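Local coordinates for protein deoxyhypusine synthase, putative (Entamoeba histolytica, PDB 7L9R) that probably catalyses the NAD-dependent transfer of an aminobutyl group from spermidine to a lysine of the eIF5A precursor, forming deoxyhypusine, at residues 101-106 with 130-135; 117-122 with 251-256; 205-210 with 215-220. All coordinates share one frame; numbering follows the deposited sequence.

The three contacts sample both sides of one parallel sheet. Contacts 2 and 3 are joined through neighbouring strands of it: strand 117-120 of contact 2 pairs with strand 216-218 of contact 3, with Ile-118 O 2.8 Å from Phe-218 N, and their centres lie about 10 Å apart. Contact 2 packs helix 247-258 on one face; contact 3 lies on the other, where it meets contact 1 at centres about 13 Å apart, Arg-103 NH2 coming to 3.5 Å of Ser-205 CA. Contacts 1 and 2 do not touch, their nearest atoms being about 6 Å apart, although helix 102-111 and strand 117-120 follow each other in the chain.

Contact 1. Residues 101-106 with 130-135; sequences GLRDTF and MKCFGN
Arg-103 and Lys-131 slide past each other head to tail, tying helix 102-111 to the turn after helix 124-130 on one side of the Rossmann-like parallel sheet. The close packing is hydrocarbon against guanidinium. Lys-131 CB sits over the centre of one face of that flat group, 3.8 Å from Arg-103 CZ, and at its edge, near the plane, Cys-132 SG approaches Arg-103 NH2 to 3.5 Å. A bend in the arginine chain (chi2 -102°) lays the group across the root of the lysine, whose extended chain runs back until NZ is 3.9 Å from Arg-103 CB. This probably helps keep the like charges apart, Arg-103 NE and Lys-131 NZ being 5.5 Å from each other. Each has its own partner: Asp-128 forms a salt bridge with Arg-103 NE, and Met-98 O accepts from Lys-131 NZ.

The remaining part is looser and filled by water. One molecule accepts from Arg-103 NH1 and donates to Lys-131 O; another accepts from Lys-131 NZ and donates to Asp-104 OD2, an oxygen that also takes the backbone N-H of Gly-28 from the second subunit. The other oxygen of this carboxylate holds the arginine: NH1 donates to Asp-104 OD1 over 3.2 Å, with an N-H...O angle of 143° and the acceptor tilted 26° out of the guanidinium plane.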
loop_
_atom_site.group_PDB
_atom_site.type_symbol
_atom_site.label_atom_id
_atom_site.label_comp_id
_atom_site.label_asym_id
_atom_site.label_seq_id
_atom_site.Cartn_x
_atom_site.Cartn_y
_atom_site.Cartn_z
ATOM N N GLY B 101 2.053 13.168 -19.723
ATOM C CA GLY B 101 2.041 14.522 -20.244
ATOM C C GLY B 101 2.696 15.546 -19.343
ATOM O O GLY B 101 2.872 16.692 -19.770
ATOM N N LEU B 102 3.046 15.166 -18.109
ATOM C CA LEU B 102 3.758 16.077 -17.221
ATOM C C LEU B 102 5.074 16.549 -17.812
ATOM O O LEU B 102 5.572 17.613 -17.420
ATOM C CB LEU B 102 4.045 15.416 -15.879
ATOM C CG LEU B 102 2.917 15.346 -14.856
ATOM C CD1 LEU B 102 3.435 14.639 -13.601
ATOM C CD2 LEU B 102 2.408 16.728 -14.541
ATOM N N ARG B 103 5.655 15.765 -18.723
ATOM C CA ARG B 103 6.877 16.167 -19.411
ATOM C C ARG B 103 6.762 17.574 -19.984
ATOM O O ARG B 103 7.701 18.372 -19.897
ATOM C CB ARG B 103 7.185 15.161 -20.520
ATOM C CG ARG B 103 8.436 15.450 -21.305
ATOM C CD ARG B 103 8.108 16.070 -22.628
ATOM N NE ARG B 103 9.251 16.053 -23.526
ATOM C CZ ARG B 103 9.166 16.249 -24.832
ATOM N NH1 ARG B 103 8.002 16.487 -25.419
ATOM N NH2 ARG B 103 10.272 16.201 -25.568
ATOM N N ASP B 104 5.606 17.902 -20.554
ATOM C CA ASP B 104 5.444 19.207 -21.175
ATOM C C ASP B 104 5.157 20.290 -20.147
ATOM O O ASP B 104 5.552 21.449 -20.342
ATOM C CB ASP B 104 4.365 19.098 -22.243
ATOM C CG ASP B 104 4.641 17.937 -23.190
ATOM O OD1 ASP B 104 5.678 17.975 -23.892
ATOM O OD2 ASP B 104 3.853 16.970 -23.210
ATOM N N THR B 105 4.541 19.924 -19.022
ATOM C CA THR B 105 4.489 20.833 -17.883
ATOM C C THR B 105 5.895 21.162 -17.390
ATOM O O THR B 105 6.222 22.334 -17.162
ATOM C CB THR B 105 3.640 20.215 -16.764
ATOM O OG1 THR B 105 2.340 19.901 -17.273
ATOM C CG2 THR B 105 3.501 21.173 -15.590
ATOM N N PHE B 106 6.755 20.135 -17.253
ATOM C CA PHE B 106 8.130 20.361 -16.804
ATOM C C PHE B 106 8.890 21.237 -17.793
ATOM O O PHE B 106 9.663 22.116 -17.390
ATOM C CB PHE B 106 8.869 19.028 -16.605
ATOM C CG PHE B 106 8.230 18.107 -15.584
ATOM C CD1 PHE B 106 7.461 18.613 -14.540
ATOM C CD2 PHE B 106 8.388 16.729 -15.682
ATOM C CE1 PHE B 106 6.865 17.755 -13.604
ATOM C CE2 PHE B 106 7.790 15.858 -14.753
ATOM C CZ PHE B 106 7.030 16.372 -13.713
ATOM N N MET B 130 13.356 10.774 -26.442
ATOM C CA MET B 130 12.555 9.884 -27.276
ATOM C C MET B 130 11.299 10.578 -27.790
ATOM O O MET B 130 10.911 10.396 -28.950
ATOM C CB MET B 130 12.195 8.630 -26.473
ATOM C CG MET B 130 11.429 7.578 -27.242
ATOM S SD MET B 130 11.108 6.087 -26.267
ATOM C CE MET B 130 12.702 5.817 -25.501
ATOM N N LYS B 131 10.663 11.399 -26.951
ATOM C CA LYS B 131 9.446 12.089 -27.359
ATOM C C LYS B 131 9.686 13.145 -28.429
ATOM O O LYS B 131 8.716 13.600 -29.040
ATOM C CB LYS B 131 8.766 12.733 -26.149
ATOM C CG LYS B 131 8.088 11.730 -25.236
ATOM C CD LYS B 131 7.385 12.407 -24.082
ATOM C CE LYS B 131 6.397 11.452 -23.420
ATOM N NZ LYS B 131 5.625 12.088 -22.311
ATOM N N CYS B 132 10.937 13.536 -28.687
ATOM C CA CYS B 132 11.209 14.450 -29.790
ATOM C C CYS B 132 11.191 13.755 -31.144
ATOM O O CYS B 132 11.067 14.432 -32.170
ATOM C CB CYS B 132 12.562 15.139 -29.598
ATOM S SG CYS B 132 12.680 16.225 -28.163
ATOM N N PHE B 133 11.312 12.429 -31.173
ATOM C CA PHE B 133 11.384 11.681 -32.422
ATOM C C PHE B 133 10.058 11.058 -32.830
ATOM O O PHE B 133 9.783 10.947 -34.030
ATOM C CB PHE B 133 12.441 10.575 -32.312
ATOM C CG PHE B 133 13.808 11.080 -31.931
ATOM C CD1 PHE B 133 14.278 12.290 -32.421
ATOM C CD2 PHE B 133 14.616 10.354 -31.077
ATOM C CE1 PHE B 133 15.534 12.764 -32.066
ATOM C CE2 PHE B 133 15.875 10.818 -30.722
ATOM C CZ PHE B 133 16.334 12.023 -31.213
ATOM N N GLY B 134 9.230 10.662 -31.868
ATOM C CA GLY B 134 7.949 10.048 -32.168
ATOM C C GLY B 134 7.062 10.085 -30.946
ATOM O O GLY B 134 7.482 10.474 -29.854
ATOM N N ASN B 135 5.818 9.662 -31.142
ATOM C CA ASN B 135 4.812 9.693 -30.089
ATOM C C ASN B 135 4.616 8.282 -29.548
ATOM O O ASN B 135 4.296 7.359 -30.305
ATOM C CB ASN B 135 3.499 10.281 -30.605
ATOM C CG ASN B 135 3.632 11.746 -30.992
ATOM O OD1 ASN B 135 3.608 12.632 -30.134
ATOM N ND2 ASN B 135 3.779 12.006 -32.287
HETATM O O HOH W 1 8.255 16.388 -28.206
HETATM O O HOH W 2 4.741 14.626 -23.839
#

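Contact 2. Residues 117-122 with 251-256; sequences YIVTTA and RLINSS
The Tyr-117 ring carries Ser-256 OG over one face, 3.8 Å above the plane and offset toward the rim, on the side of the ring that bears the hydroxyl. Ser-256 CB is the closer atom at that end, 3.4 Å from Tyr-117 OH. Around the same ring, Tyr-90 of the adjoining strand lies with its plane turned by only about 15°, and Phe-218, of the strand on the other side of 117-120, packs alongside.

The serine hydroxyl bonds elsewhere than to Tyr-117. Its first torsion (chi1 74°) sets OG between the backbone N and the carbonyl carbon, from where it folds back along the helix and donates to Ile-253 O over 2.7 Å. Tyr-90 OH is a further hydrogen-bonding partner, so this corner has a polar centre as well as aromatic walls.

One turn earlier the contact becomes purely apolar. Ile-253 stretches out with CG1 opposite the backbone N (chi1 -165°), and its CD1 reaches Val-119 CG2 at 3.7 Å, the two side chains crossing at about a right angle. Val-272 and Met-273, from a loop, pack on the same valine.

Tyr-117 and Val-119, two residues apart, thus turn one face of strand 117-120 toward helix 247-258: the helix-on-sheet layer of an alpha/beta fold of Rossmann type, built on a parallel sheet.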
loop_
_atom_site.group_PDB
_atom_site.type_symbol
_atom_site.label_atom_id
_atom_site.label_comp_id
_atom_site.label_asym_id
_atom_site.label_seq_id
_atom_site.Cartn_x
_atom_site.Cartn_y
_atom_site.Cartn_z
ATOM N N TYR B 117 16.846 23.903 -10.107
ATOM C CA TYR B 117 17.514 22.617 -10.195
ATOM C C TYR B 117 16.462 21.537 -10.340
ATOM O O TYR B 117 15.351 21.660 -9.819
ATOM C CB TYR B 117 18.365 22.308 -8.954
ATOM C CG TYR B 117 19.516 23.253 -8.719
ATOM C CD1 TYR B 117 20.727 23.073 -9.374
ATOM C CD2 TYR B 117 19.404 24.308 -7.819
ATOM C CE1 TYR B 117 21.790 23.924 -9.156
ATOM C CE2 TYR B 117 20.468 25.172 -7.593
ATOM C CZ TYR B 117 21.659 24.973 -8.267
ATOM O OH TYR B 117 22.733 25.811 -8.055
ATOM N N ILE B 118 16.833 20.464 -11.026
ATOM C CA ILE B 118 15.983 19.294 -11.174
ATOM C C ILE B 118 16.746 18.073 -10.677
ATOM O O ILE B 118 17.958 17.957 -10.890
ATOM C CB ILE B 118 15.528 19.104 -12.634
ATOM C CG1 ILE B 118 14.506 20.175 -13.012
ATOM C CG2 ILE B 118 14.944 17.718 -12.848
ATOM C CD1 ILE B 118 14.023 20.058 -14.435
ATOM N N VAL B 119 16.047 17.191 -9.975
ATOM C CA VAL B 119 16.549 15.867 -9.635
ATOM C C VAL B 119 15.577 14.862 -10.221
ATOM O O VAL B 119 14.359 15.014 -10.070
ATOM C CB VAL B 119 16.693 15.673 -8.116
ATOM C CG1 VAL B 119 17.285 14.306 -7.819
ATOM C CG2 VAL B 119 17.563 16.767 -7.514
ATOM N N THR B 120 16.092 13.869 -10.937
ATOM C CA THR B 120 15.205 12.874 -11.519
ATOM C C THR B 120 15.892 11.510 -11.501
ATOM O O THR B 120 16.991 11.350 -10.962
ATOM C CB THR B 120 14.749 13.295 -12.924
ATOM O OG1 THR B 120 13.730 12.394 -13.376
ATOM C CG2 THR B 120 15.910 13.302 -13.906
ATOM N N THR B 121 15.230 10.520 -12.090
ATOM C CA THR B 121 15.613 9.124 -11.949
ATOM C C THR B 121 15.932 8.513 -13.309
ATOM O O THR B 121 15.736 9.134 -14.360
ATOM C CB THR B 121 14.495 8.319 -11.281
ATOM O OG1 THR B 121 13.336 8.348 -12.123
ATOM C CG2 THR B 121 14.139 8.933 -9.932
ATOM N N ALA B 122 16.414 7.268 -13.262
ATOM C CA ALA B 122 16.840 6.549 -14.458
ATOM C C ALA B 122 15.704 6.433 -15.472
ATOM O O ALA B 122 14.586 6.044 -15.129
ATOM C CB ALA B 122 17.345 5.157 -14.076
ATOM N N ARG B 251 28.719 17.136 -4.846
ATOM C CA ARG B 251 29.200 18.397 -4.291
ATOM C C ARG B 251 28.422 19.594 -4.829
ATOM O O ARG B 251 28.205 20.562 -4.091
ATOM C CB ARG B 251 30.696 18.554 -4.570
ATOM C CG ARG B 251 31.523 17.379 -4.035
ATOM C CD ARG B 251 33.019 17.677 -3.961
ATOM N NE ARG B 251 33.630 17.832 -5.275
ATOM C CZ ARG B 251 34.098 18.973 -5.762
ATOM N NH1 ARG B 251 34.078 20.092 -5.053
ATOM N NH2 ARG B 251 34.608 18.991 -6.990
ATOM N N LEU B 252 27.991 19.556 -6.096
ATOM C CA LEU B 252 27.222 20.674 -6.641
ATOM C C LEU B 252 25.906 20.853 -5.902
ATOM O O LEU B 252 25.596 21.949 -5.420
ATOM C CB LEU B 252 26.938 20.475 -8.128
ATOM C CG LEU B 252 27.986 20.805 -9.178
ATOM C CD1 LEU B 252 27.377 20.565 -10.549
ATOM C CD2 LEU B 252 28.451 22.254 -9.031
ATOM N N ILE B 253 25.119 19.784 -5.796
ATOM C CA ILE B 253 23.784 19.935 -5.234
ATOM C C ILE B 253 23.862 20.274 -3.750
ATOM O O ILE B 253 23.096 21.107 -3.251
ATOM C CB ILE B 253 22.938 18.676 -5.511
ATOM C CG1 ILE B 253 21.457 18.962 -5.253
ATOM C CG2 ILE B 253 23.429 17.465 -4.707
ATOM C CD1 ILE B 253 20.553 17.781 -5.542
ATOM N N ASN B 254 24.824 19.691 -3.032
ATOM C CA ASN B 254 24.937 20.014 -1.616
ATOM C C ASN B 254 25.501 21.409 -1.401
ATOM O O ASN B 254 25.106 22.086 -0.447
ATOM C CB ASN B 254 25.757 18.950 -0.891
ATOM C CG ASN B 254 24.894 17.766 -0.454
ATOM O OD1 ASN B 254 24.225 17.819 0.579
ATOM N ND2 ASN B 254 24.875 16.711 -1.263
ATOM N N SER B 255 26.410 21.868 -2.268
ATOM C CA SER B 255 26.857 23.253 -2.169
ATOM C C SER B 255 25.708 24.213 -2.437
ATOM O O SER B 255 25.604 25.262 -1.790
ATOM C CB SER B 255 28.006 23.523 -3.140
ATOM O OG SER B 255 29.164 22.793 -2.780
ATOM N N SER B 256 24.823 23.864 -3.375
ATOM C CA SER B 256 23.733 24.769 -3.730
ATOM C C SER B 256 22.737 24.916 -2.585
ATOM O O SER B 256 22.220 26.012 -2.350
ATOM C CB SER B 256 23.031 24.298 -5.008
ATOM O OG SER B 256 22.222 23.158 -4.780
#

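Contact 3. Residues 205-210 with 215-220; sequences SVITWA and ITIFCP
Ile-215 N donates to Ala-210 O over 2.8 Å, at an N-H...O angle of 158° and in the carbonyl plane, where the chain leaves helix 206-212 and turns back into strand 216-218; the axis of residues 206-210 makes an angle of 133° with that of the strand.

Beside this bond the side chains close in quickly. Ala-210 CB stands 3.4 Å from Ile-215 O and 4.2 Å from Ile-215 CB, a close approach at the small methyl. Ile-217, the next residue along the strand to point toward the helix, makes the wider contact, touching three helix residues. With CD1 anti to CA, its chain is extended and pushes CD1 into the surface formed by successive turns of the helix: 3.5 Å from Ala-210 CB, 4.2 Å from Ile-207 CG2 and a looser 4.5 Å from Val-206 CG1. Ile-207 crosses Ile-217 at about a right angle and meets it through the CG2 branch alone; its first torsion of 64° places CG1 between the backbone N and the carbonyl carbon, sending the longer branch away from the strand.

At the other end of the helix Ser-205 occupies the N-cap position, and its OG is hydrogen-bonded to Thr-208 OG1 at 3.0 Å. The N-H groups of the first turn are met by Asp-128, whose carboxylate accepts from Val-206 N and Ile-207 N and probably interacts favourably with the positive end of the helix dipole. Asp-128 belongs to helix 124-130, which also packs on Ile-207 and Ile-217 through Ile-125, while Trp-209 rests on helix 102-111 and strand 216-218 continues the parallel sheet beside strand 117-120.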
loop_
_atom_site.group_PDB
_atom_site.type_symbol
_atom_site.label_atom_id
_atom_site.label_comp_id
_atom_site.label_asym_id
_atom_site.label_seq_id
_atom_site.Cartn_x
_atom_site.Cartn_y
_atom_site.Cartn_z
ATOM N N SER B 205 11.589 19.838 -25.684
ATOM C CA SER B 205 12.182 18.965 -24.681
ATOM C C SER B 205 12.579 19.740 -23.429
ATOM O O SER B 205 12.914 20.930 -23.479
ATOM C CB SER B 205 13.404 18.243 -25.245
ATOM O OG SER B 205 14.557 19.048 -25.129
ATOM N N VAL B 206 12.523 19.043 -22.296
ATOM C CA VAL B 206 12.968 19.618 -21.031
ATOM C C VAL B 206 14.462 19.934 -21.081
ATOM O O VAL B 206 14.895 21.032 -20.700
ATOM C CB VAL B 206 12.625 18.665 -19.868
ATOM C CG1 VAL B 206 13.270 19.133 -18.573
ATOM C CG2 VAL B 206 11.101 18.533 -19.704
ATOM N N ILE B 207 15.274 18.992 -21.580
ATOM C CA ILE B 207 16.723 19.153 -21.432
ATOM C C ILE B 207 17.261 20.281 -22.309
ATOM O O ILE B 207 18.219 20.963 -21.925
ATOM C CB ILE B 207 17.476 17.834 -21.707
ATOM C CG1 ILE B 207 17.300 17.388 -23.159
ATOM C CG2 ILE B 207 17.028 16.747 -20.735
ATOM C CD1 ILE B 207 18.154 16.197 -23.519
ATOM N N THR B 208 16.669 20.523 -23.480
ATOM C CA THR B 208 17.149 21.643 -24.287
ATOM C C THR B 208 16.931 22.965 -23.564
ATOM O O THR B 208 17.822 23.823 -23.542
ATOM C CB THR B 208 16.469 21.665 -25.653
ATOM O OG1 THR B 208 16.871 20.517 -26.417
ATOM C CG2 THR B 208 16.836 22.944 -26.406
ATOM N N TRP B 209 15.760 23.139 -22.951
ATOM C CA TRP B 209 15.479 24.374 -22.226
ATOM C C TRP B 209 16.261 24.455 -20.922
ATOM O O TRP B 209 16.564 25.559 -20.456
ATOM C CB TRP B 209 13.981 24.503 -21.962
ATOM C CG TRP B 209 13.220 25.067 -23.134
ATOM C CD1 TRP B 209 12.418 24.380 -23.996
ATOM C CD2 TRP B 209 13.202 26.432 -23.571
ATOM N NE1 TRP B 209 11.901 25.226 -24.937
ATOM C CE2 TRP B 209 12.364 26.494 -24.701
ATOM C CE3 TRP B 209 13.812 27.605 -23.115
ATOM C CZ2 TRP B 209 12.117 27.686 -25.388
ATOM C CZ3 TRP B 209 13.562 28.798 -23.802
ATOM C CH2 TRP B 209 12.719 28.825 -24.920
ATOM N N ALA B 210 16.582 23.314 -20.309
ATOM C CA ALA B 210 17.412 23.360 -19.110
ATOM C C ALA B 210 18.824 23.820 -19.442
ATOM O O ALA B 210 19.426 24.593 -18.687
ATOM C CB ALA B 210 17.431 22.000 -18.424
ATOM N N ILE B 215 19.694 25.524 -16.042
ATOM C CA ILE B 215 19.050 24.778 -14.978
ATOM C C ILE B 215 19.705 23.403 -14.958
ATOM O O ILE B 215 19.602 22.628 -15.918
ATOM C CB ILE B 215 17.530 24.722 -15.172
ATOM C CG1 ILE B 215 16.957 26.132 -14.944
ATOM C CG2 ILE B 215 16.897 23.714 -14.221
ATOM C CD1 ILE B 215 15.594 26.381 -15.554
ATOM N N THR B 216 20.417 23.122 -13.872
ATOM C CA THR B 216 21.202 21.902 -13.769
ATOM C C THR B 216 20.297 20.740 -13.386
ATOM O O THR B 216 19.465 20.859 -12.480
ATOM C CB THR B 216 22.320 22.093 -12.744
ATOM O OG1 THR B 216 23.103 23.239 -13.111
ATOM C CG2 THR B 216 23.222 20.860 -12.676
ATOM N N ILE B 217 20.462 19.618 -14.083
ATOM C CA ILE B 217 19.650 18.422 -13.880
ATOM C C ILE B 217 20.548 17.331 -13.307
ATOM O O ILE B 217 21.517 16.910 -13.950
ATOM C CB ILE B 217 18.985 17.958 -15.186
ATOM C CG1 ILE B 217 18.066 19.052 -15.739
ATOM C CG2 ILE B 217 18.217 16.660 -14.964
ATOM C CD1 ILE B 217 17.461 18.721 -17.088
ATOM N N PHE B 218 20.239 16.893 -12.092
ATOM C CA PHE B 218 20.952 15.803 -11.448
ATOM C C PHE B 218 20.229 14.487 -11.701
ATOM O O PHE B 218 18.994 14.426 -11.672
ATOM C CB PHE B 218 21.077 16.055 -9.943
ATOM C CG PHE B 218 21.837 17.301 -9.610
ATOM C CD1 PHE B 218 23.220 17.310 -9.633
ATOM C CD2 PHE B 218 21.165 18.474 -9.299
ATOM C CE1 PHE B 218 23.931 18.464 -9.337
ATOM C CE2 PHE B 218 21.867 19.637 -9.004
ATOM C CZ PHE B 218 23.253 19.631 -9.021
ATOM N N CYS B 219 21.007 13.441 -11.972
ATOM C CA CYS B 219 20.468 12.110 -12.220
ATOM C C CYS B 219 21.541 11.077 -11.898
ATOM O O CYS B 219 22.176 10.531 -12.809
ATOM C CB CYS B 219 19.985 11.971 -13.668
ATOM S SG CYS B 219 19.123 10.417 -14.018
ATOM N N PRO B 220 21.767 10.782 -10.616
ATOM C CA PRO B 220 22.843 9.842 -10.259
ATOM C C PRO B 220 22.702 8.476 -10.906
ATOM O O PRO B 220 23.712 7.817 -11.167
ATOM C CB PRO B 220 22.726 9.749 -8.729
ATOM C CG PRO B 220 22.035 10.997 -8.321
ATOM C CD PRO B 220 21.079 11.319 -9.430
#